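Local structure of ricin B-related lectin (Polyporus squamosus, 5MUA) at the interface of chains A and B. The protein binds calcium and galactose and pairs a ricin-type beta-trefoil lectin region with a papain-like cysteine protease that is inhibited by E-64. Sequence-based numbering; all coordinates share one arbitrary frame. Chains: chain A/B, Ricin B-related lectin.

The interface of chains A and B. Residues chain A 240, 282-283; chain B 173-174.
B:Tyr173, at the end of strand 170-173, lays its phenol ring over one face of the A:Phe283 ring. The two planes are tilted by 17° with centroids 4.5 Å apart, a stack slipped toward the rims. CB of B:Tyr173 carries CG to the side opposite the carbonyl carbon and beside the backbone N (chi1 -58°), which sends the ring across to chain A. From there CG rests over CG of A:Phe283. On one flank CD2 and CE2 sit above CD1 of A:Phe283, CE2 coming to 3.7 Å from that atom. On the other flank CE1 packs 3.8 Å from the A:Phe283 CB methylene, while CD1 also meets CE1 of A:Tyr282 at 4.0 Å. CZ, which bears the phenol hydroxyl, is still above CD1 and CB of A:Phe283. A:Tyr282 and B:Tyr173 run past each other in opposite directions, and the CD1-CE1 rim of the B:Tyr173 ring is bordered by both A:Tyr282 and A:Phe283. Within chain A the two phenylalanines meet edge to face: CD2 on the rim of the A:Phe283 ring lies 3.7 Å above the A:Phe240 ring plane, buttressing the A:Phe283 ring from the side. A polar link runs through water 1, which lies in the ring plane of A:Tyr282, 2.7 Å from its phenol OH. The same water stands 2.8 Å from the backbone carbonyl O of B:Leu174. This small aromatic patch recurs with the chains exchanged in the two-fold interface. Through it the end of strand 170-173 packs against the start of strand 283-285 of the other copy. A:Phe240 and A:Tyr282 also line the E-64 pocket; if this pair is the dimer in solution, which the structure alone does not show, the contact lies beside the protease site.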
loop_
_atom_site.group_PDB
_atom_site.type_symbol
_atom_site.label_atom_id
_atom_site.label_comp_id
_atom_site.label_asym_id
_atom_site.label_seq_id
_atom_site.Cartn_x
_atom_site.Cartn_y
_atom_site.Cartn_z
ATOM N N PHE A 240 2.767 9.322 -9.640
ATOM C CA PHE A 240 1.688 10.264 -9.930
ATOM C C PHE A 240 2.141 11.053 -11.132
ATOM O O PHE A 240 3.275 11.605 -11.149
ATOM C CB PHE A 240 1.333 11.212 -8.793
ATOM C CG PHE A 240 0.712 10.560 -7.538
ATOM C CD1 PHE A 240 0.407 9.213 -7.415
ATOM C CD2 PHE A 240 0.286 11.391 -6.518
ATOM C CE1 PHE A 240 -0.185 8.666 -6.326
ATOM C CE2 PHE A 240 -0.293 10.837 -5.378
ATOM C CZ PHE A 240 -0.527 9.481 -5.265
ATOM N N TYR A 282 5.113 13.408 -11.996
ATOM C CA TYR A 282 5.666 14.434 -11.094
ATOM C C TYR A 282 6.199 13.870 -9.759
ATOM O O TYR A 282 6.996 14.540 -9.080
ATOM C CB TYR A 282 4.736 15.590 -10.887
ATOM C CG TYR A 282 3.418 15.263 -10.291
ATOM C CD1 TYR A 282 3.239 15.146 -8.861
ATOM C CD2 TYR A 282 2.298 15.079 -11.102
ATOM C CE1 TYR A 282 1.979 14.849 -8.310
ATOM C CE2 TYR A 282 1.041 14.785 -10.552
ATOM C CZ TYR A 282 0.880 14.686 -9.165
ATOM O OH TYR A 282 -0.376 14.414 -8.689
ATOM N N PHE A 283 5.853 12.611 -9.489
ATOM C CA PHE A 283 6.224 11.933 -8.277
ATOM C C PHE A 283 6.495 10.461 -8.535
ATOM O O PHE A 283 5.671 9.776 -9.183
ATOM C CB PHE A 283 5.098 12.113 -7.234
ATOM C CG PHE A 283 5.107 11.114 -6.123
ATOM C CD1 PHE A 283 6.180 11.006 -5.282
ATOM C CD2 PHE A 283 3.981 10.354 -5.873
ATOM C CE1 PHE A 283 6.189 10.057 -4.283
ATOM C CE2 PHE A 283 3.966 9.428 -4.860
ATOM C CZ PHE A 283 5.057 9.285 -4.056
ATOM N N TYR B 173 2.663 15.060 -1.379
ATOM C CA TYR B 173 1.792 14.821 -2.530
ATOM C C TYR B 173 0.427 14.403 -2.024
ATOM O O TYR B 173 0.331 13.562 -1.138
ATOM C CB TYR B 173 2.439 13.741 -3.358
ATOM C CG TYR B 173 3.846 14.133 -3.809
ATOM C CD1 TYR B 173 4.043 15.010 -4.887
ATOM C CD2 TYR B 173 4.934 13.746 -3.084
ATOM C CE1 TYR B 173 5.308 15.383 -5.276
ATOM C CE2 TYR B 173 6.196 14.159 -3.427
ATOM C CZ TYR B 173 6.362 14.967 -4.525
ATOM O OH TYR B 173 7.638 15.349 -4.847
ATOM N N LEU B 174 -0.621 14.996 -2.584
ATOM C CA LEU B 174 -1.955 14.828 -2.113
ATOM C C LEU B 174 -2.660 13.917 -3.104
ATOM O O LEU B 174 -2.434 14.056 -4.317
ATOM C CB LEU B 174 -2.627 16.250 -2.087
ATOM C CG LEU B 174 -4.133 16.423 -2.120
ATOM C CD1 LEU B 174 -4.582 16.067 -0.713
ATOM C CD2 LEU B 174 -4.590 17.847 -2.441
HETATM O O HOH W 1 -0.333 14.743 -5.995
#